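Side-chain contacts in tailspike protein (PDB 3RIQ), which probably binds Salmonella lipopolysaccharide as the receptor-recognition domain of a phage tailspike and cleaves it as an endorhamnosidase: residues M21-A26 with L34-D39; D128-A133 with Q274-G279; D294-A299 with F304-Q309. All coordinates share one frame; numbering follows the deposited sequence. Where two conformers were deposited one is given.

Contact 1: residues M21-A26 with L34-D39; sequences MTLQEA and LLIDID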
# COMPACT_ATOMS: atom_id res chain seq x y z
N MET A 21 -19.95 48.19 0.48
CA MET A 21 -20.88 47.73 1.51
C MET A 21 -21.20 46.25 1.38
O MET A 21 -21.40 45.56 2.39
CB MET A 21 -22.17 48.56 1.51
CG MET A 21 -22.01 49.96 2.08
SD MET A 21 -21.46 49.91 3.81
CE MET A 21 -22.94 49.37 4.67
N THR A 22 -21.25 45.74 0.15
CA THR A 22 -21.69 44.36 -0.09
C THR A 22 -20.66 43.62 -0.94
O THR A 22 -19.89 44.23 -1.71
CB THR A 22 -23.05 44.26 -0.82
OG1 THR A 22 -22.93 44.76 -2.15
CG2 THR A 22 -24.17 45.04 -0.09
N LEU A 23 -20.73 42.29 -0.87
CA LEU A 23 -19.93 41.44 -1.72
C LEU A 23 -20.30 41.59 -3.20
O LEU A 23 -19.42 41.59 -4.06
CB LEU A 23 -20.06 39.98 -1.27
CG LEU A 23 -19.08 39.01 -1.89
CD1 LEU A 23 -17.60 39.47 -1.80
CD2 LEU A 23 -19.31 37.62 -1.19
N GLN A 24 -21.58 41.80 -3.49
CA GLN A 24 -22.00 42.06 -4.87
C GLN A 24 -21.35 43.34 -5.43
O GLN A 24 -20.83 43.35 -6.56
CB GLN A 24 -23.53 42.17 -5.00
CG GLN A 24 -23.97 42.54 -6.44
CD GLN A 24 -23.66 41.37 -7.39
OE1 GLN A 24 -24.27 40.30 -7.29
NE2 GLN A 24 -22.65 41.54 -8.24
N GLU A 25 -21.32 44.41 -4.63
CA GLU A 25 -20.67 45.64 -5.13
C GLU A 25 -19.19 45.40 -5.44
O GLU A 25 -18.66 45.88 -6.45
CB GLU A 25 -20.80 46.75 -4.09
CG GLU A 25 -22.18 47.37 -4.00
CD GLU A 25 -22.46 48.10 -2.70
OE1 GLU A 25 -21.64 48.01 -1.75
OE2 GLU A 25 -23.51 48.76 -2.62
N ALA A 26 -18.52 44.62 -4.60
CA ALA A 26 -17.11 44.28 -4.82
C ALA A 26 -16.94 43.40 -6.08
O ALA A 26 -16.06 43.66 -6.91
CB ALA A 26 -16.53 43.59 -3.57
N LEU A 34 -9.99 39.84 -6.42
CA LEU A 34 -10.97 40.30 -5.44
C LEU A 34 -10.42 39.89 -4.09
O LEU A 34 -10.29 38.69 -3.83
CB LEU A 34 -12.37 39.70 -5.74
CG LEU A 34 -13.40 39.78 -4.60
CD1 LEU A 34 -13.61 41.20 -4.08
CD2 LEU A 34 -14.69 39.14 -5.10
N LEU A 35 -10.06 40.86 -3.27
CA LEU A 35 -9.47 40.58 -1.95
C LEU A 35 -10.54 40.67 -0.86
O LEU A 35 -11.20 41.69 -0.73
CB LEU A 35 -8.32 41.57 -1.67
CG LEU A 35 -7.71 41.49 -0.26
CD1 LEU A 35 -6.89 40.19 -0.15
CD2 LEU A 35 -6.84 42.73 0.00
N ILE A 36 -10.70 39.59 -0.09
CA ILE A 36 -11.64 39.63 1.07
C ILE A 36 -10.78 40.01 2.28
O ILE A 36 -10.18 39.16 2.93
CB ILE A 36 -12.37 38.28 1.27
CG1 ILE A 36 -12.99 37.77 -0.06
CG2 ILE A 36 -13.40 38.39 2.39
CD1 ILE A 36 -14.06 38.65 -0.65
N ASP A 37 -10.70 41.33 2.55
CA ASP A 37 -9.78 41.84 3.58
C ASP A 37 -10.44 42.12 4.93
O ASP A 37 -9.74 42.47 5.86
CB ASP A 37 -9.04 43.10 3.06
CG ASP A 37 -9.98 44.24 2.69
OD1 ASP A 37 -11.17 44.00 2.34
OD2 ASP A 37 -9.49 45.41 2.71
N ILE A 38 -11.76 41.96 5.03
CA ILE A 38 -12.48 42.15 6.30
C ILE A 38 -13.58 41.11 6.35
O ILE A 38 -14.07 40.63 5.32
CB ILE A 38 -13.03 43.59 6.49
CG1 ILE A 38 -13.96 44.00 5.34
CG2 ILE A 38 -11.88 44.61 6.72
CD1 ILE A 38 -14.78 45.23 5.66
N ASP A 39 -13.95 40.71 7.57
CA ASP A 39 -15.00 39.70 7.73
C ASP A 39 -16.31 40.24 7.11
O ASP A 39 -16.59 41.45 7.16
CB ASP A 39 -15.27 39.42 9.21
CG ASP A 39 -14.22 38.56 9.86
OD1 ASP A 39 -13.36 37.94 9.18
OD2 ASP A 39 -14.24 38.51 11.10
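Leu23 and Ile36 cross at about a right angle where helix 23-29 packs against strand 33-36, near the N-terminal end of the right-handed beta-helix. Their methyl ends do the touching: CD1 of Leu23 lies 3.8 Å from CD1 of Ile36. Neither side chain leaves its backbone straight toward the other segment, and both reach inward by their length. In Leu23, a CG set anti to the backbone N (chi1 -169°) carries the methyls over to the strand. One helical turn on, Ala26 points its CB toward the strand, and the contact is made at 3.8 Å between Ala26 CB and Leu34 CD1. The other branch of Leu34, CD2, is a looser neighbour of Leu23 CD1 at 4.4 Å. All four residues are buried and meet purely through apolar atoms, and Phe63 touches both Leu23 and Ile36. The helix links strand 14-16 to strand 33-36, which run parallel to each other, with strand 56-59 paired on the far flank of 33-36. A capping box closes the start of the helix, just ahead of Leu23. Thr22 is the N-cap, its OG1 accepting from Glu25 N at 3.0 Å. In return Glu25 OE1 accepts from two backbone donors, Met21 N at 2.8 Å, nearly in line with its C-O bond, and Thr22 N, 50° above the carboxylate plane.

Contact 2: residues D128-A133 with Q274-G279; sequences DHDIWA and QCYYDG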
# COMPACT_ATOMS: atom_id res chain seq x y z
N ASP A 128 -29.87 10.46 14.22
CA ASP A 128 -29.50 10.26 15.63
C ASP A 128 -30.65 9.61 16.38
O ASP A 128 -31.31 10.21 17.24
CB ASP A 128 -29.08 11.57 16.32
CG ASP A 128 -27.84 12.19 15.70
OD1 ASP A 128 -26.83 11.48 15.47
OD2 ASP A 128 -27.89 13.40 15.39
N HIS A 129 -30.86 8.34 16.03
CA HIS A 129 -32.03 7.58 16.46
C HIS A 129 -32.15 7.49 17.98
O HIS A 129 -33.25 7.42 18.50
CB HIS A 129 -32.04 6.20 15.81
CG HIS A 129 -31.99 6.23 14.31
ND1 HIS A 129 -32.89 6.95 13.55
CD2 HIS A 129 -31.16 5.61 13.43
CE1 HIS A 129 -32.60 6.79 12.27
NE2 HIS A 129 -31.56 5.98 12.17
N ASP A 130 -31.01 7.51 18.67
CA ASP A 130 -30.98 7.39 20.13
C ASP A 130 -31.52 8.61 20.91
O ASP A 130 -32.04 8.46 22.02
CB ASP A 130 -29.57 7.01 20.64
CG ASP A 130 -28.49 8.06 20.29
OD1 ASP A 130 -28.73 8.91 19.42
OD2 ASP A 130 -27.39 8.01 20.89
N ILE A 131 -31.42 9.81 20.33
CA ILE A 131 -31.83 11.04 21.05
C ILE A 131 -32.86 11.93 20.34
O ILE A 131 -33.40 12.84 20.96
CB ILE A 131 -30.61 11.93 21.48
CG1 ILE A 131 -29.87 12.51 20.27
CG2 ILE A 131 -29.68 11.16 22.45
CD1 ILE A 131 -28.79 13.55 20.63
N TRP A 132 -33.09 11.69 19.04
CA TRP A 132 -33.90 12.59 18.17
C TRP A 132 -35.26 12.90 18.81
O TRP A 132 -35.63 14.07 19.00
CB TRP A 132 -34.05 11.99 16.76
CG TRP A 132 -34.75 12.87 15.73
CD1 TRP A 132 -35.85 12.53 14.98
CD2 TRP A 132 -34.39 14.21 15.34
NE1 TRP A 132 -36.20 13.58 14.15
CE2 TRP A 132 -35.33 14.62 14.36
CE3 TRP A 132 -33.39 15.11 15.75
CZ2 TRP A 132 -35.28 15.89 13.76
CZ3 TRP A 132 -33.34 16.38 15.15
CH2 TRP A 132 -34.28 16.75 14.16
N ALA A 133 -35.98 11.84 19.20
CA ALA A 133 -37.29 12.00 19.84
C ALA A 133 -37.27 12.72 21.21
O ALA A 133 -38.31 13.20 21.65
CB ALA A 133 -38.00 10.65 19.96
N GLN A 274 -13.63 7.32 13.63
CA GLN A 274 -14.82 7.47 14.49
C GLN A 274 -15.99 8.21 13.82
O GLN A 274 -16.63 9.05 14.45
CB GLN A 274 -14.46 8.11 15.82
CG GLN A 274 -13.56 7.20 16.66
CD GLN A 274 -13.18 7.85 17.98
OE1 GLN A 274 -12.80 9.04 18.04
NE2 GLN A 274 -13.29 7.08 19.05
N CYS A 275 -16.29 7.89 12.56
CA CYS A 275 -17.59 8.37 12.00
C CYS A 275 -18.74 7.58 12.65
O CYS A 275 -18.52 6.49 13.20
CB CYS A 275 -17.63 8.27 10.48
SG CYS A 275 -17.48 6.57 9.84
N TYR A 276 -19.94 8.15 12.63
CA TYR A 276 -21.06 7.49 13.29
C TYR A 276 -21.72 6.42 12.43
O TYR A 276 -22.29 5.45 12.96
CB TYR A 276 -22.08 8.52 13.78
CG TYR A 276 -23.09 7.97 14.76
CD1 TYR A 276 -22.69 7.36 15.97
CD2 TYR A 276 -24.45 8.11 14.51
CE1 TYR A 276 -23.65 6.89 16.91
CE2 TYR A 276 -25.40 7.68 15.43
CZ TYR A 276 -24.99 7.03 16.63
OH TYR A 276 -25.94 6.58 17.55
N TYR A 277 -21.62 6.57 11.09
CA TYR A 277 -22.03 5.48 10.22
C TYR A 277 -20.79 4.77 9.65
O TYR A 277 -19.96 4.29 10.44
CB TYR A 277 -23.09 5.95 9.22
CG TYR A 277 -24.45 6.08 9.91
CD1 TYR A 277 -25.32 4.98 9.95
CD2 TYR A 277 -24.81 7.24 10.59
CE1 TYR A 277 -26.57 5.07 10.58
CE2 TYR A 277 -26.04 7.34 11.23
CZ TYR A 277 -26.92 6.26 11.24
OH TYR A 277 -28.15 6.37 11.89
N ASP A 278 -20.60 4.70 8.33
CA ASP A 278 -19.67 3.70 7.77
C ASP A 278 -18.35 4.36 7.35
O ASP A 278 -18.35 5.48 6.82
CB ASP A 278 -20.33 3.03 6.57
CG ASP A 278 -21.74 2.60 6.90
OD1 ASP A 278 -21.88 1.94 7.96
OD2 ASP A 278 -22.69 2.99 6.19
N GLY A 279 -17.24 3.68 7.59
CA GLY A 279 -15.92 4.28 7.29
C GLY A 279 -15.84 4.88 5.90
O GLY A 279 -15.30 5.99 5.71
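Two tyrosine rings, Tyr276 and Tyr277, reach from one loop to three polar side chains of the other. The Asp128 carboxylate approaches the Tyr276 ring obliquely, its plane turned 52° from that of the ring, with Asp128 OD1 4.1 Å from Tyr276 CE2. At the far end of the same ring the hydroxyl comes up to Asp130, which points back from the opposite direction; Tyr276 OH and Asp130 OD2 are 3.9 Å apart, and here the two planes differ by only 31°. Tyr276 swings its CG anti to the backbone N (chi1 -166°), which carries the ring toward the two acids. Both acids have firmer partners outside the contact: Tyr122 OH and Arg96 at Asp128 OD1, Arg96 at Asp130 OD2, the arginine forming a salt bridge with each. One guanidinium thus ties the two carboxylates together on the 128-133 side and probably offsets their charge.

Tyr277 crosses His129 at about a right angle. Its hydroxyl comes obliquely to the imidazole and is close to two of its atoms, Tyr277 OH lying 3.4 Å from His129 NE2 and 3.5 Å from His129 CD2. The same hydroxyl is hydrogen-bonded to the backbone O of Asn127, just ahead of the segment.

The 128-133 backbone curls on itself, Asp128 O accepting from Trp132 N at 2.9 Å and from Ile131 N at 3.1 Å. This is how a long excursion between coils, probably the counterpart of the dorsal fin of the P22 tailspike, leans on a turn of the right-handed beta-helix.

Contact 3: residues D294-A299 with F304-Q309; sequences DDYTLA and FQLPTQ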
# COMPACT_ATOMS: atom_id res chain seq x y z
N ASP A 294 -34.03 7.92 -14.52
CA ASP A 294 -32.89 8.49 -15.28
C ASP A 294 -31.58 7.77 -14.85
O ASP A 294 -30.54 8.37 -14.53
CB ASP A 294 -32.80 10.02 -15.10
CG ASP A 294 -34.02 10.75 -15.64
OD1 ASP A 294 -34.62 10.30 -16.65
OD2 ASP A 294 -34.37 11.79 -15.04
N ASP A 295 -31.67 6.44 -14.82
CA ASP A 295 -30.56 5.57 -14.49
C ASP A 295 -30.93 4.21 -15.07
O ASP A 295 -32.03 4.02 -15.64
CB ASP A 295 -30.36 5.49 -12.96
CG ASP A 295 -28.91 5.26 -12.55
OD1 ASP A 295 -28.21 4.52 -13.24
OD2 ASP A 295 -28.49 5.83 -11.50
N TYR A 296 -30.05 3.22 -14.91
CA TYR A 296 -30.40 1.87 -15.37
C TYR A 296 -31.64 1.33 -14.67
O TYR A 296 -31.83 1.53 -13.46
CB TYR A 296 -29.26 0.89 -15.10
CG TYR A 296 -28.00 1.13 -15.90
CD1 TYR A 296 -27.93 0.81 -17.27
CD2 TYR A 296 -26.87 1.67 -15.31
CE1 TYR A 296 -26.78 1.00 -18.02
CE2 TYR A 296 -25.69 1.87 -16.05
CZ TYR A 296 -25.67 1.54 -17.41
OH TYR A 296 -24.52 1.75 -18.16
N THR A 297 -32.49 0.64 -15.44
CA THR A 297 -33.70 0.03 -14.87
C THR A 297 -33.38 -1.20 -14.01
O THR A 297 -32.29 -1.79 -14.13
CB THR A 297 -34.69 -0.38 -15.97
OG1 THR A 297 -34.11 -1.43 -16.74
CG2 THR A 297 -35.01 0.80 -16.88
N LEU A 298 -34.35 -1.62 -13.19
CA LEU A 298 -34.24 -2.87 -12.44
C LEU A 298 -34.03 -4.07 -13.38
O LEU A 298 -33.29 -5.01 -13.07
CB LEU A 298 -35.47 -3.10 -11.56
CG LEU A 298 -35.69 -2.09 -10.44
CD1 LEU A 298 -37.04 -2.35 -9.76
CD2 LEU A 298 -34.53 -2.09 -9.44
N ALA A 299 -34.67 -4.04 -14.55
CA ALA A 299 -34.51 -5.13 -15.49
C ALA A 299 -33.10 -5.19 -16.09
O ALA A 299 -32.58 -6.28 -16.37
CB ALA A 299 -35.54 -5.04 -16.58
N PHE A 304 -28.68 -3.46 -6.03
CA PHE A 304 -27.33 -3.64 -5.46
C PHE A 304 -26.31 -4.05 -6.51
O PHE A 304 -25.15 -4.27 -6.17
CB PHE A 304 -27.25 -4.61 -4.26
CG PHE A 304 -28.18 -4.26 -3.12
CD1 PHE A 304 -28.16 -2.98 -2.55
CD2 PHE A 304 -29.05 -5.22 -2.60
CE1 PHE A 304 -28.99 -2.67 -1.46
CE2 PHE A 304 -29.91 -4.94 -1.49
CZ PHE A 304 -29.88 -3.66 -0.93
N GLN A 305 -26.72 -4.15 -7.78
CA GLN A 305 -25.81 -4.69 -8.81
C GLN A 305 -25.54 -3.73 -9.98
O GLN A 305 -25.20 -4.16 -11.10
CB GLN A 305 -26.33 -6.05 -9.31
CG GLN A 305 -26.49 -7.04 -8.17
CD GLN A 305 -26.88 -8.43 -8.62
OE1 GLN A 305 -27.19 -8.68 -9.79
NE2 GLN A 305 -26.89 -9.36 -7.66
N LEU A 306 -25.66 -2.43 -9.75
CA LEU A 306 -25.33 -1.48 -10.82
C LEU A 306 -23.86 -1.57 -11.17
O LEU A 306 -23.03 -1.79 -10.27
CB LEU A 306 -25.67 -0.04 -10.38
CG LEU A 306 -27.17 0.27 -10.30
CD1 LEU A 306 -27.47 1.55 -9.49
CD2 LEU A 306 -27.76 0.34 -11.73
N PRO A 307 -23.49 -1.32 -12.45
CA PRO A 307 -22.09 -1.40 -12.83
C PRO A 307 -21.33 -0.10 -12.49
O PRO A 307 -20.94 0.68 -13.36
CB PRO A 307 -22.15 -1.71 -14.33
CG PRO A 307 -23.38 -0.89 -14.80
CD PRO A 307 -24.36 -1.03 -13.62
N THR A 308 -21.15 0.12 -11.20
CA THR A 308 -20.57 1.39 -10.75
C THR A 308 -19.10 1.55 -11.14
O THR A 308 -18.66 2.68 -11.36
CB THR A 308 -20.78 1.59 -9.25
OG1 THR A 308 -20.42 0.38 -8.54
CG2 THR A 308 -22.27 1.89 -8.98
N GLN A 309 -18.32 0.45 -11.18
CA GLN A 309 -16.90 0.52 -11.64
C GLN A 309 -16.09 1.57 -10.89
O GLN A 309 -15.29 2.28 -11.49
CB GLN A 309 -16.84 0.83 -13.15
CG GLN A 309 -17.35 -0.29 -14.08
CD GLN A 309 -16.79 -0.11 -15.51
OE1 GLN A 309 -15.58 -0.34 -15.75
NE2 GLN A 309 -17.63 0.32 -16.43
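Leu306 and Pro307 receive the side chain of Tyr296 in a long loop that leaves the right-handed beta-helix after strand 281-282 and rejoins it at strand 311-318; Pro307 is the centre of an inverse gamma turn. Leu306 is the first residue of the segment to touch the tyrosine. Its CG stands anti to the carbonyl carbon (chi1 -71°), and the side chain extends until one branch, CD2, meets the root of the tyrosine: Leu306 CD2 is 3.7 Å from Tyr296 CB and 3.9 Å from Tyr296 CD2. The leucine crosses the tyrosine at a slant. It is buried, and Arg261 packs on it too.

Pro307 follows and meets the ring farther out, at CE2. Its CG lies 3.8 Å from Tyr296 CE2, while Pro307 CD is 4.0 Å from that carbon. Leu306 and Pro307 therefore share one tyrosine, the first touching it near CB and the second farther along the CD2-CE2 bond. The gamma turn brings Thr308 N back to Leu306 O at 2.8 Å, though this bond is weak.

At Thr308 the chain settles against the neighbouring coils. Its OG1 bonds to Asn332 OD1 and its backbone to Arg264, as the backbone of Leu306 pairs with that of Gln330.

On the facing segment Asp295 sets the stage for Tyr296. Ser259 OG bonds to Asp295 OD2 and Tyr263 OH to Asp295 OD1, so two residues from earlier in the chain hold both carboxylate oxygens. Asp295 OD1 also turns its anti lone pair to the next residue, accepting from Tyr296 N at 2.8 Å with an N-H...O angle of 145°.

The three contacts follow one another along the chain and ride on the same right-handed beta-helix at different heights. Contact 1 lies near its N-terminal end, in the first strands, and is 39 Å from contact 2 and 46 Å from contact 3, centre to centre. Contacts 2 and 3 are closer neighbours, with centres 28 Å apart and nearest atoms about 11 Å, yet they do not touch. They flank strand 281-282: segment 274-279 leads into it, and the loop holding both segments of contact 3 follows it. Contact 1 is thus packing at one end of the solenoid, whereas contact 2 joins an excursion to a turn of the solenoid, and contact 3 packs one loop against itself.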